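Local coordinates for protein hydroxylase (Rhodococcus sp., PDB 2OR0) that probably acts as a flavin-dependent hydroxylase of the acyl-CoA dehydrogenase superfamily, using reduced flavin and molecular oxygen to insert one oxygen atom into a substrate, at residues 66-71 with 115-120; 76-81 with 243-248; 95-100 with 259-264; 157-162 with 194-199; 299-304 with 353-358. All blocks are in the same frame, centred on the assembly; numbering follows the deposited sequence.

Interaction 1: residues 66-71 with 115-120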
# COMPACT_ATOMS: atom_id res chain seq x y z
N LEU A 66 4.24 2.26 11.71
CA LEU A 66 3.61 1.07 12.29
C LEU A 66 4.66 0.12 12.88
O LEU A 66 4.36 -1.04 13.15
CB LEU A 66 2.78 0.35 11.23
CG LEU A 66 1.68 1.14 10.50
CD1 LEU A 66 1.15 0.30 9.34
CD2 LEU A 66 0.54 1.60 11.46
N GLN A 67 5.87 0.62 13.06
CA GLN A 67 6.99 -0.16 13.60
C GLN A 67 6.90 -0.23 15.14
O GLN A 67 6.42 0.73 15.76
CB GLN A 67 8.28 0.51 13.17
CG GLN A 67 9.54 -0.33 13.31
CD GLN A 67 10.61 0.10 12.33
OE1 GLN A 67 10.32 0.32 11.14
NE2 GLN A 67 11.85 0.25 12.81
N PRO A 68 7.32 -1.36 15.76
CA PRO A 68 7.40 -1.42 17.25
C PRO A 68 8.28 -0.33 17.85
O PRO A 68 9.28 0.06 17.24
CB PRO A 68 8.02 -2.81 17.53
CG PRO A 68 7.70 -3.62 16.31
CD PRO A 68 7.69 -2.65 15.14
N ARG A 69 7.88 0.19 19.01
CA ARG A 69 8.67 1.21 19.74
C ARG A 69 10.04 0.67 20.14
O ARG A 69 11.01 1.42 20.16
CB ARG A 69 7.92 1.72 20.99
CG ARG A 69 6.83 2.73 20.67
CD ARG A 69 5.97 3.03 21.91
NE ARG A 69 4.67 3.61 21.56
CZ ARG A 69 4.47 4.90 21.29
NH1 ARG A 69 5.50 5.76 21.32
NH2 ARG A 69 3.24 5.33 20.99
N LEU A 70 10.10 -0.63 20.43
CA LEU A 70 11.37 -1.30 20.70
C LEU A 70 12.37 -0.98 19.60
O LEU A 70 13.55 -0.74 19.87
CB LEU A 70 11.18 -2.81 20.87
CG LEU A 70 12.39 -3.71 21.18
CD1 LEU A 70 13.09 -3.33 22.52
CD2 LEU A 70 11.98 -5.17 21.21
N TYR A 71 11.90 -0.94 18.34
CA TYR A 71 12.80 -0.65 17.25
C TYR A 71 12.62 0.72 16.62
O TYR A 71 12.71 0.86 15.39
CB TYR A 71 12.79 -1.79 16.23
CG TYR A 71 13.27 -3.12 16.77
CD1 TYR A 71 14.64 -3.38 16.91
CD2 TYR A 71 12.37 -4.11 17.13
CE1 TYR A 71 15.08 -4.61 17.41
CE2 TYR A 71 12.81 -5.34 17.62
CZ TYR A 71 14.17 -5.57 17.75
OH TYR A 71 14.59 -6.78 18.23
N GLN A 115 13.71 -12.98 16.73
CA GLN A 115 15.06 -13.03 16.15
C GLN A 115 15.19 -12.30 14.80
O GLN A 115 16.22 -11.67 14.53
CB GLN A 115 15.56 -14.47 16.05
CG GLN A 115 17.06 -14.57 15.73
CD GLN A 115 17.56 -16.01 15.67
OE1 GLN A 115 16.82 -16.95 15.96
NE2 GLN A 115 18.82 -16.18 15.28
N VAL A 116 14.17 -12.40 13.95
CA VAL A 116 14.25 -11.76 12.64
C VAL A 116 14.08 -10.23 12.77
O VAL A 116 14.70 -9.46 12.03
CB VAL A 116 13.34 -12.44 11.58
CG1 VAL A 116 11.87 -12.31 11.94
CG2 VAL A 116 13.65 -11.93 10.14
N GLN A 117 13.27 -9.81 13.75
CA GLN A 117 13.07 -8.37 13.99
C GLN A 117 14.41 -7.75 14.38
O GLN A 117 14.73 -6.64 13.97
CB GLN A 117 12.03 -8.12 15.11
CG GLN A 117 10.69 -8.83 14.95
CD GLN A 117 9.65 -8.33 15.94
OE1 GLN A 117 9.61 -7.14 16.27
NE2 GLN A 117 8.79 -9.23 16.41
N GLU A 118 15.18 -8.49 15.18
CA GLU A 118 16.51 -8.07 15.63
C GLU A 118 17.48 -8.06 14.45
O GLU A 118 18.26 -7.12 14.28
CB GLU A 118 16.97 -8.99 16.78
CG GLU A 118 18.32 -8.65 17.44
CD GLU A 118 18.46 -7.18 17.89
OE1 GLU A 118 17.47 -6.58 18.37
OE2 GLU A 118 19.58 -6.63 17.77
N GLU A 119 17.42 -9.09 13.60
CA GLU A 119 18.26 -9.11 12.39
C GLU A 119 18.02 -7.90 11.47
O GLU A 119 18.97 -7.29 10.96
CB GLU A 119 18.04 -10.41 11.62
CG GLU A 119 18.70 -11.62 12.26
CD GLU A 119 18.32 -12.92 11.58
OE1 GLU A 119 17.31 -12.97 10.85
OE2 GLU A 119 19.04 -13.92 11.79
N ILE A 120 16.74 -7.55 11.29
CA ILE A 120 16.36 -6.47 10.38
C ILE A 120 16.58 -5.08 10.96
O ILE A 120 17.16 -4.20 10.31
CB ILE A 120 14.89 -6.69 9.87
CG1 ILE A 120 14.84 -8.00 9.06
CG2 ILE A 120 14.38 -5.45 9.07
CD1 ILE A 120 13.48 -8.43 8.58

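Interaction 2: residues 76-81 with 243-248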
# COMPACT_ATOMS: atom_id res chain seq x y z
N VAL A 76 1.60 4.13 15.55
CA VAL A 76 0.44 5.02 15.37
C VAL A 76 -0.89 4.26 15.20
O VAL A 76 -0.90 3.08 14.85
CB VAL A 76 0.67 6.11 14.27
CG1 VAL A 76 1.97 6.84 14.52
CG2 VAL A 76 0.66 5.51 12.86
N HIS A 77 -1.99 4.95 15.50
CA HIS A 77 -3.34 4.47 15.23
C HIS A 77 -3.45 4.32 13.70
O HIS A 77 -2.92 5.15 12.98
CB HIS A 77 -4.35 5.52 15.73
CG HIS A 77 -5.78 5.08 15.65
ND1 HIS A 77 -6.54 5.19 14.50
CD2 HIS A 77 -6.59 4.52 16.58
CE1 HIS A 77 -7.75 4.71 14.73
NE2 HIS A 77 -7.80 4.29 15.98
N PRO A 78 -4.13 3.27 13.21
CA PRO A 78 -4.33 3.09 11.76
C PRO A 78 -4.80 4.36 11.01
O PRO A 78 -4.42 4.56 9.85
CB PRO A 78 -5.43 2.02 11.70
CG PRO A 78 -5.23 1.22 12.92
CD PRO A 78 -4.77 2.20 13.99
N ARG A 79 -5.64 5.18 11.65
CA ARG A 79 -6.11 6.42 11.02
C ARG A 79 -4.95 7.30 10.68
O ARG A 79 -4.89 7.84 9.58
CB ARG A 79 -7.12 7.18 11.89
CG ARG A 79 -7.31 8.66 11.49
CD ARG A 79 -8.41 9.35 12.33
NE ARG A 79 -9.76 8.88 12.00
CZ ARG A 79 -10.51 9.35 11.00
NH1 ARG A 79 -11.73 8.87 10.80
NH2 ARG A 79 -10.05 10.30 10.20
N GLU A 80 -4.02 7.47 11.62
CA GLU A 80 -2.84 8.30 11.38
C GLU A 80 -1.96 7.75 10.24
O GLU A 80 -1.41 8.52 9.44
CB GLU A 80 -1.97 8.46 12.64
CG GLU A 80 -0.76 9.36 12.34
CD GLU A 80 0.01 9.80 13.58
OE1 GLU A 80 -0.39 9.46 14.71
OE2 GLU A 80 1.03 10.48 13.41
N PHE A 81 -1.78 6.44 10.22
CA PHE A 81 -1.04 5.82 9.12
C PHE A 81 -1.74 6.18 7.78
O PHE A 81 -1.11 6.70 6.87
CB PHE A 81 -0.99 4.30 9.29
CG PHE A 81 -0.38 3.56 8.09
CD1 PHE A 81 0.97 3.70 7.79
CD2 PHE A 81 -1.15 2.73 7.29
CE1 PHE A 81 1.54 3.03 6.72
CE2 PHE A 81 -0.59 2.03 6.23
CZ PHE A 81 0.76 2.18 5.94
N GLU A 243 -0.41 -4.60 22.31
CA GLU A 243 -0.81 -3.39 21.60
C GLU A 243 -1.99 -3.66 20.63
O GLU A 243 -1.90 -4.57 19.80
CB GLU A 243 0.38 -2.78 20.85
CG GLU A 243 1.62 -2.54 21.70
CD GLU A 243 2.62 -3.70 21.69
OE1 GLU A 243 2.25 -4.87 21.44
OE2 GLU A 243 3.80 -3.44 21.98
N PRO A 244 -3.09 -2.88 20.75
CA PRO A 244 -4.22 -3.12 19.85
C PRO A 244 -3.83 -2.98 18.36
O PRO A 244 -4.34 -3.72 17.55
CB PRO A 244 -5.25 -2.07 20.26
CG PRO A 244 -4.91 -1.76 21.72
CD PRO A 244 -3.39 -1.78 21.70
N LEU A 245 -2.90 -2.07 18.05
CA LEU A 245 -2.45 -1.91 16.67
C LEU A 245 -2.06 -3.27 16.07
O LEU A 245 -2.54 -3.65 14.99
CB LEU A 245 -1.30 -0.92 16.56
CG LEU A 245 -0.63 -0.91 15.17
CD1 LEU A 245 -1.59 -0.38 14.05
CD2 LEU A 245 0.64 -0.13 15.24
N PHE A 246 -1.23 -4.02 16.81
CA PHE A 246 -0.68 -5.27 16.29
C PHE A 246 -1.64 -6.41 16.32
O PHE A 246 -1.32 -7.50 15.85
CB PHE A 246 0.64 -5.61 16.99
CG PHE A 246 1.68 -4.59 16.77
CD1 PHE A 246 2.00 -4.17 15.48
CD2 PHE A 246 2.33 -4.00 17.84
CE1 PHE A 246 2.96 -3.20 15.26
CE2 PHE A 246 3.30 -3.03 17.63
CZ PHE A 246 3.61 -2.63 16.32
N ASN A 247 -2.84 -6.17 16.83
CA ASN A 247 -3.86 -7.19 16.77
C ASN A 247 -4.95 -6.91 15.75
O ASN A 247 -5.98 -7.59 15.73
CB ASN A 247 -4.44 -7.49 18.15
CG ASN A 247 -3.41 -8.11 19.07
OD1 ASN A 247 -3.30 -9.34 19.13
ND2 ASN A 247 -2.65 -7.28 19.78
N MSE A 248 -4.73 -5.90 14.91
CA MSE A 248 -5.67 -5.57 13.81
C MSE A 248 -5.73 -6.69 12.74
O MSE A 248 -4.77 -7.43 12.58
CB MSE A 248 -5.25 -4.24 13.16
CG MSE A 248 -5.46 -3.01 14.06
SE MSE A 248 -7.33 -2.49 14.11
CE MSE A 248 -7.52 -1.84 12.22

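Interaction 3: residues 95-100 with 259-264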
# COMPACT_ATOMS: atom_id res chain seq x y z
N SER A 95 6.16 8.12 -4.10
CA SER A 95 6.54 8.15 -2.69
C SER A 95 5.38 7.70 -1.83
O SER A 95 5.59 7.00 -0.84
CB SER A 95 6.94 9.57 -2.28
OG SER A 95 8.03 10.01 -3.07
N GLY A 96 4.16 8.12 -2.18
CA GLY A 96 2.98 7.78 -1.41
C GLY A 96 2.75 6.28 -1.44
O GLY A 96 2.42 5.67 -0.42
N TRP A 97 2.88 5.71 -2.63
CA TRP A 97 2.70 4.28 -2.85
C TRP A 97 3.73 3.47 -2.07
O TRP A 97 3.40 2.45 -1.43
CB TRP A 97 2.79 3.96 -4.34
CG TRP A 97 2.59 2.50 -4.65
CD1 TRP A 97 3.56 1.54 -4.76
CD2 TRP A 97 1.33 1.82 -4.86
NE1 TRP A 97 2.99 0.31 -5.05
CE2 TRP A 97 1.63 0.45 -5.11
CE3 TRP A 97 -0.01 2.23 -4.89
CZ2 TRP A 97 0.63 -0.51 -5.37
CZ3 TRP A 97 -1.00 1.27 -5.15
CH2 TRP A 97 -0.68 -0.07 -5.39
N VAL A 98 4.98 3.92 -2.11
CA VAL A 98 6.07 3.18 -1.44
C VAL A 98 5.87 3.21 0.09
O VAL A 98 6.03 2.19 0.79
CB VAL A 98 7.46 3.71 -1.88
CG1 VAL A 98 8.54 3.27 -0.90
CG2 VAL A 98 7.79 3.25 -3.31
N THR A 99 5.42 4.35 0.60
CA THR A 99 5.08 4.51 2.03
C THR A 99 3.98 3.57 2.49
O THR A 99 4.10 2.93 3.53
CB THR A 99 4.68 5.95 2.36
OG1 THR A 99 5.71 6.83 1.92
CG2 THR A 99 4.50 6.12 3.86
N GLY A 100 2.91 3.48 1.70
CA GLY A 100 1.84 2.54 1.98
C GLY A 100 2.12 1.06 1.86
O GLY A 100 1.37 0.26 2.41
N THR A 259 -4.68 1.27 -0.69
CA THR A 259 -5.87 2.07 -1.03
C THR A 259 -5.75 3.52 -0.55
O THR A 259 -6.13 4.44 -1.27
CB THR A 259 -7.13 1.37 -0.55
OG1 THR A 259 -7.14 0.06 -1.13
CG2 THR A 259 -8.40 2.11 -0.99
N ALA A 260 -5.17 3.74 0.63
CA ALA A 260 -4.84 5.12 1.04
C ALA A 260 -3.96 5.84 0.02
O ALA A 260 -4.21 7.00 -0.32
CB ALA A 260 -4.19 5.14 2.42
N ALA A 261 -2.93 5.15 -0.50
CA ALA A 261 -2.06 5.73 -1.53
C ALA A 261 -2.86 6.09 -2.76
O ALA A 261 -2.73 7.20 -3.24
CB ALA A 261 -0.91 4.78 -1.88
N VAL A 262 -3.72 5.18 -3.24
CA VAL A 262 -4.59 5.48 -4.38
C VAL A 262 -5.49 6.72 -4.10
O VAL A 262 -5.62 7.60 -4.94
CB VAL A 262 -5.45 4.28 -4.79
CG1 VAL A 262 -6.50 4.68 -5.85
CG2 VAL A 262 -4.54 3.13 -5.35
N ILE A 263 -6.10 6.77 -2.91
CA ILE A 263 -6.93 7.90 -2.56
C ILE A 263 -6.17 9.22 -2.56
O ILE A 263 -6.63 10.18 -3.16
CB ILE A 263 -7.75 7.66 -1.24
CG1 ILE A 263 -8.74 6.49 -1.49
CG2 ILE A 263 -8.52 8.92 -0.90
CD1 ILE A 263 -9.40 5.89 -0.22
N GLY A 264 -5.01 9.27 -1.91
CA GLY A 264 -4.20 10.47 -1.89
C GLY A 264 -3.66 10.87 -3.25
O GLY A 264 -3.52 12.07 -3.56

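Interaction 4: residues 157-162 with 194-199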
# COMPACT_ATOMS: atom_id res chain seq x y z
N GLY A 157 9.62 -0.12 -4.46
CA GLY A 157 10.70 0.50 -3.67
C GLY A 157 11.92 -0.39 -3.45
O GLY A 157 12.78 -0.08 -2.64
N THR A 158 12.01 -1.49 -4.21
CA THR A 158 12.95 -2.58 -3.93
C THR A 158 14.44 -2.19 -3.91
O THR A 158 15.21 -2.73 -3.10
CB THR A 158 12.68 -3.82 -4.83
OG1 THR A 158 13.18 -4.99 -4.20
CG2 THR A 158 13.28 -3.68 -6.24
N ASP A 159 14.84 -1.24 -4.77
CA ASP A 159 16.21 -0.73 -4.78
C ASP A 159 16.64 -0.12 -3.45
O ASP A 159 17.84 0.05 -3.19
CB ASP A 159 16.40 0.32 -5.89
CG ASP A 159 16.25 -0.26 -7.29
OD1 ASP A 159 17.03 -1.18 -7.62
OD2 ASP A 159 15.36 0.19 -8.05
N HIS A 160 15.65 0.24 -2.62
CA HIS A 160 15.93 0.95 -1.37
C HIS A 160 15.73 0.06 -0.14
O HIS A 160 15.80 0.52 1.01
CB HIS A 160 15.07 2.22 -1.32
CG HIS A 160 15.38 3.19 -2.41
ND1 HIS A 160 16.53 3.96 -2.41
CD2 HIS A 160 14.70 3.53 -3.54
CE1 HIS A 160 16.55 4.72 -3.49
NE2 HIS A 160 15.45 4.48 -4.19
N CYS A 161 15.47 -1.22 -0.40
CA CYS A 161 15.22 -2.20 0.64
C CYS A 161 16.39 -3.18 0.75
O CYS A 161 17.06 -3.49 -0.25
CB CYS A 161 13.92 -2.95 0.35
SG CYS A 161 12.43 -1.88 0.30
N GLN A 162 16.62 -3.67 1.97
CA GLN A 162 17.72 -4.58 2.26
C GLN A 162 17.24 -5.98 2.63
O GLN A 162 18.04 -6.89 2.83
CB GLN A 162 18.66 -3.99 3.33
CG GLN A 162 19.59 -2.88 2.78
CD GLN A 162 20.44 -3.34 1.57
OE1 GLN A 162 21.14 -4.37 1.62
NE2 GLN A 162 20.39 -2.57 0.48
N ILE A 194 17.47 -8.56 -8.08
CA ILE A 194 16.55 -7.55 -8.60
C ILE A 194 16.73 -7.56 -10.12
O ILE A 194 17.84 -7.33 -10.61
CB ILE A 194 16.87 -6.13 -8.03
CG1 ILE A 194 16.63 -6.07 -6.50
CG2 ILE A 194 16.04 -5.04 -8.71
CD1 ILE A 194 17.16 -4.79 -5.80
N VAL A 195 15.67 -7.85 -10.87
CA VAL A 195 15.77 -7.90 -12.34
C VAL A 195 15.57 -6.51 -12.95
O VAL A 195 14.49 -5.92 -12.81
CB VAL A 195 14.82 -8.95 -12.93
CG1 VAL A 195 15.10 -9.20 -14.42
CG2 VAL A 195 14.94 -10.24 -12.17
N GLU A 196 16.60 -5.98 -13.61
CA GLU A 196 16.52 -4.67 -14.27
C GLU A 196 15.59 -4.68 -15.48
O GLU A 196 15.33 -5.74 -16.07
CB GLU A 196 17.93 -4.16 -14.69
CG GLU A 196 18.83 -3.67 -13.55
CD GLU A 196 18.13 -2.67 -12.59
OE1 GLU A 196 17.56 -1.65 -13.06
OE2 GLU A 196 18.16 -2.91 -11.36
N ASP A 197 15.07 -3.51 -15.83
CA ASP A 197 14.18 -3.34 -17.00
C ASP A 197 12.87 -4.15 -16.96
O ASP A 197 12.34 -4.57 -17.98
CB ASP A 197 14.96 -3.57 -18.31
CG ASP A 197 16.23 -2.74 -18.36
OD1 ASP A 197 16.14 -1.50 -18.24
OD2 ASP A 197 17.34 -3.32 -18.48
N THR A 198 12.36 -4.36 -15.76
CA THR A 198 11.13 -5.12 -15.59
C THR A 198 9.99 -4.19 -15.06
O THR A 198 8.93 -4.64 -14.68
CB THR A 198 11.34 -6.28 -14.63
OG1 THR A 198 11.90 -5.78 -13.39
CG2 THR A 198 12.28 -7.35 -15.27
N TRP A 199 10.24 -2.89 -15.04
CA TRP A 199 9.21 -1.94 -14.59
C TRP A 199 9.06 -0.81 -15.62
O TRP A 199 9.27 0.36 -15.31
CB TRP A 199 9.56 -1.43 -13.17
CG TRP A 199 8.44 -0.64 -12.49
CD1 TRP A 199 8.49 0.67 -12.10
CD2 TRP A 199 7.11 -1.10 -12.18
NE1 TRP A 199 7.30 1.06 -11.53
CE2 TRP A 199 6.43 -0.00 -11.57
CE3 TRP A 199 6.43 -2.31 -12.36
CZ2 TRP A 199 5.10 -0.10 -11.14
CZ3 TRP A 199 5.12 -2.41 -11.92
CH2 TRP A 199 4.46 -1.31 -11.31

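Interaction 5: residues 299-304 with 353-358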
# COMPACT_ATOMS: atom_id res chain seq x y z
N GLY A 299 -16.98 19.62 -8.30
CA GLY A 299 -17.67 19.35 -7.02
C GLY A 299 -18.08 17.88 -6.90
O GLY A 299 -17.85 17.24 -5.88
N GLU A 300 -18.66 17.32 -7.97
CA GLU A 300 -19.10 15.95 -7.95
C GLU A 300 -17.93 15.01 -7.68
O GLU A 300 -18.04 14.11 -6.84
CB GLU A 300 -19.75 15.55 -9.28
CG GLU A 300 -21.03 16.30 -9.59
CD GLU A 300 -21.57 15.99 -11.01
OE1 GLU A 300 -20.81 15.45 -11.87
OE2 GLU A 300 -22.76 16.33 -11.26
N SER A 301 -16.82 15.21 -8.38
CA SER A 301 -15.65 14.36 -8.21
C SER A 301 -15.01 14.50 -6.84
O SER A 301 -14.63 13.48 -6.25
CB SER A 301 -14.59 14.64 -9.30
OG SER A 301 -15.08 14.16 -10.55
N ALA A 302 -14.89 15.74 -6.36
CA ALA A 302 -14.39 15.99 -5.00
C ALA A 302 -15.23 15.29 -3.94
O ALA A 302 -14.68 14.82 -2.95
CB ALA A 302 -14.31 17.50 -4.69
N ALA A 303 -16.55 15.23 -4.14
CA ALA A 303 -17.44 14.56 -3.18
C ALA A 303 -17.16 13.02 -3.12
O ALA A 303 -17.09 12.40 -2.04
CB ALA A 303 -18.89 14.86 -3.48
N GLU A 304 -16.98 12.43 -4.29
CA GLU A 304 -16.67 11.00 -4.40
C GLU A 304 -15.33 10.64 -3.78
O GLU A 304 -15.24 9.66 -3.07
CB GLU A 304 -16.67 10.54 -5.87
CG GLU A 304 -17.98 10.75 -6.56
CD GLU A 304 -19.10 9.96 -5.91
OE1 GLU A 304 -19.15 8.74 -6.16
OE2 GLU A 304 -19.95 10.55 -5.19
N ASP A 353 -10.94 10.20 -13.15
CA ASP A 353 -11.20 10.12 -14.60
C ASP A 353 -12.13 11.25 -15.08
O ASP A 353 -11.94 11.78 -16.17
CB ASP A 353 -11.80 8.80 -15.05
CG ASP A 353 -10.83 7.63 -14.92
OD1 ASP A 353 -9.59 7.85 -14.89
OD2 ASP A 353 -11.34 6.47 -14.83
N GLU A 354 -13.18 11.55 -14.30
CA GLU A 354 -14.18 12.51 -14.70
C GLU A 354 -13.55 13.91 -14.81
O GLU A 354 -13.86 14.66 -15.70
CB GLU A 354 -15.40 12.49 -13.76
CG GLU A 354 -16.21 11.23 -13.88
CD GLU A 354 -16.85 11.07 -15.29
OE1 GLU A 354 -17.36 12.07 -15.84
OE2 GLU A 354 -16.85 9.96 -15.84
N ILE A 355 -12.65 14.26 -13.90
CA ILE A 355 -12.01 15.58 -14.01
C ILE A 355 -10.90 15.62 -15.05
O ILE A 355 -10.70 16.66 -15.68
CB ILE A 355 -11.53 16.14 -12.66
CG1 ILE A 355 -10.59 15.14 -11.96
CG2 ILE A 355 -12.72 16.49 -11.78
CD1 ILE A 355 -9.91 15.75 -10.70
N PHE A 356 -10.18 14.51 -15.23
CA PHE A 356 -9.15 14.47 -16.26
C PHE A 356 -9.78 14.69 -17.64
O PHE A 356 -9.23 15.38 -18.48
CB PHE A 356 -8.34 13.15 -16.22
CG PHE A 356 -7.08 13.19 -17.09
CD1 PHE A 356 -6.02 14.05 -16.77
CD2 PHE A 356 -6.95 12.37 -18.20
CE1 PHE A 356 -4.85 14.12 -17.57
CE2 PHE A 356 -5.78 12.42 -19.01
CZ PHE A 356 -4.74 13.29 -18.69
N ALA A 357 -10.93 14.08 -17.88
CA ALA A 357 -11.63 14.26 -19.14
C ALA A 357 -12.07 15.72 -19.40
O ALA A 357 -12.43 16.06 -20.52
CB ALA A 357 -12.83 13.36 -19.20
N ARG A 358 -12.07 16.57 -18.37
CA ARG A 358 -12.52 17.95 -18.55
C ARG A 358 -11.34 18.91 -18.41
O ARG A 358 -11.53 20.11 -18.33
CB ARG A 358 -13.61 18.31 -17.54
CG ARG A 358 -14.90 17.52 -17.74
CD ARG A 358 -15.97 17.89 -16.70
NE ARG A 358 -17.29 17.44 -17.12
CZ ARG A 358 -17.76 16.20 -16.97
NH1 ARG A 358 -17.01 15.24 -16.40
NH2 ARG A 358 -18.97 15.91 -17.41

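Interaction 1: residues 66-71 with 115-120
The backbones of Tyr71 and Gln117 stay well apart, their CA atoms 8.4 Å from each other, where a turn in loop 66-71 faces one side of helix 114-121. In the N-terminal helical domain of the acyl-CoA dehydrogenase fold, this loop-on-helix contact illustrates how one aromatic residue can bridge a gap too wide for the main chains. The turn is closed by a bond from Tyr71 N to Pro68 O of 3.0 Å. Tyr71 carries its ring anti to the carbonyl carbon (chi1 -63°), from where it crosses the Gln117 side chain at about a right angle; Tyr71 CE2 lies 3.8 Å from Gln117 CB. The peptide oxygen of Gln117 sits over one ring face near the rim, and Leu70 CG over the opposite face. Gln117 extends beside the turn until its OE1 comes 4.0 Å from Pro68 CG, while its NE2 is held by Ala112 O. The polar end of the ring is gripped differently. Glu118, bent at its second torsion, swings its carboxylate round to the ring edge, and Tyr71 OH donates to Glu118 OE1 at 2.9 Å, meeting that oxygen on its anti side, 16° out of the carboxylate plane.

Interaction 2: residues 76-81 with 243-248
Apolar packing of Leu245 and Met248 on Pro78, with Leu245 also lying against the main-chain oxygen of Val76, joins the start of helix 78-91, in the N-terminal helical domain, to the loop that leads into helix 250-277 of the C-terminal helices. Some 160 residues separate the buried partners. Leu245 lies in a short 3-10 turn and has CG anti to the backbone N (chi1 170°), which directs its fork at the loop before the helix. The two methyls of the fork close on one carbonyl oxygen together, Leu245 CD1 and CD2 each lying 3.6 Å from Val76 O. Leu245 CD1 also reaches the proline ring, 4.1 Å from Pro78 CD, the two side chains sliding past each other in opposite directions. Met248, modelled as selenomethionine, folds back at its second and third torsions and sets its CE 3.9 Å from Pro78 CG. Cutting Leu245 back to an alanine would remove both methyls and would probably open a gap over Val76 O and take one apolar neighbour from Pro78 CD. Met253 of helix 250-277 and Tyr320 of helix 292-324 also cover Pro78. The helix start has its own polar lock, because His77 at the N-cap accepts from Arg79 N through ND1 at 3.0 Å. With no hydrogen bond or charge pair between the segments, the contact probably rests on close fit and on the burial of apolar surface.

Interaction 3: residues 95-100 with 259-264
Trp97 and Ala261 mark the closest pass of two nearly antiparallel helices, 93-102 of the N-terminal helical domain and 250-277, whose short segments run at 162° with axes 8.4 Å apart. The pair, buried near the middle of the acyl-CoA dehydrogenase fold, is a worked example of close helix packing through small residues. The CA atoms of Trp97 and Ala261 are only 5.1 Å apart, and the methyl of Ala261 is pressed against main chain, with its CB 3.7 Å from Gly96 O. The Trp97 backbone shares the tight spot, its CA 3.8 Å from Ala261 CB, while the first torsion carries the indole away along the flank of the partner helix: CG is anti to the backbone N (chi1 -179°). Its six-membered ring reaches past the alanine, CE3 lying 4.0 Å from Ala261 CB in an oblique approach. One atom further round, at CZ3, Val262 lies side by side with the indole and meets its edge near the plane. The polar NE1 of the indole bonds to Ser156 OG. On Val262 it is the CG2 branch, anti to the carbonyl carbon, that does the touching, 4.0 Å from Trp97 CZ3.

Interaction 4: residues 157-162 with 194-199
Ile194, on the edge strand 193-195 of the middle beta domain, packs on the 3-10 turn that connects strands 145-155 and 163-170, in the acyl-CoA dehydrogenase fold. The contact shows how one branched side chain can fill the angle between a strand and a turn. Ile194 and Thr158 reach toward each other tip to tip, with CG2 of Ile194 3.9 Å from CG2 of Thr158. Thr158 OG1 is anti to the backbone N (chi1 -156°), where it bonds Ser155 OG, and this leaves the methyl CG2 in the crowded position between N and the carbonyl carbon, facing Ile194. The other branch of the isoleucine runs along the turn, and its CD1 lies 4.0 Å from Asp159 OD1. A glycine in place of Ile194 would probably take from the Thr158 methyl its partner on strand 193-195 and open a gap between the strand and the turn. Two carboxylates come near each other beside this apolar patch, Asp159 OD1 being 4.3 Å from Glu196 OE2. Lys210 forms salt bridges to both residues, through Asp159 OD2 and Glu196 OE1, and is likely to offset much of their mutual repulsion. The turn is tied by its own backbone bonds, His160 N to Gly157 O at 2.9 Å and Cys161 N to Thr158 O at 3.1 Å, and that same Thr158 O is approached by Ile194 CD1 at 3.9 Å.

Interaction 5: residues 299-304 with 353-358
Glu354, whose CB touches Ser301 of the neighbouring helix, holds the guanidinium group of Arg358 by its edge: Glu354 OE1 lies almost exactly in the guanidinium plane and forms a salt bridge with Arg358 NH1 at 3.2 Å. The carboxylate is met on its anti side and is tilted, the bond leaving its plane by 22°. Arg358 NH1 also donates to Glu354 O at 3.3 Å, above the carbonyl plane, so a single nitrogen links the side chain and the main chain of one residue and limits how the guanidinium can turn. Away from this polar edge the contact between the helices is small. The CB of Ser301 is directed at the partner helix, and Ser301 OG is 3.6 Å from Glu354 CB and 3.5 Å from Ile355 CG2. Ile355 holds CG1 between backbone N and carbonyl carbon (chi1 54°), which puts CG2 beside the backbone N, facing the serine. The serine oxygen itself is hydrogen-bonded to Ala351 O, one turn earlier on the partner helix, so it adds a polar tie to the apolar touch. Leu270 and Met370 pack on Ile355 from other helices. A small residue pressed between two long consecutive helices running in opposite directions fits the C-terminal helical bundle of acyl-CoA dehydrogenases, to which helices 292-324 and 331-356 belong.

In the fold
Interactions 1 to 4 touch in series. Interaction 1 meets interaction 2 where Leu66 O lies 3.3 Å from Phe246 CE1; interaction 2 meets interaction 3 through Phe81 CZ, 4.1 Å from Gly100 O; and Val98 CG2, 4.0 Å from Gly157 N, joins interaction 3 to the beta domain at interaction 4. Interaction 5 stands apart, its nearest atoms about 7 Å from those of interaction 3 and its centre about 42 Å from that of interaction 1. Interactions 2 and 3 tie the N-terminal helices to the C-terminal ones, whereas interaction 5 lies within the latter. In relatives the flavin binds between beta domain and C-terminal bundle, so interaction 4's domain would border such a site.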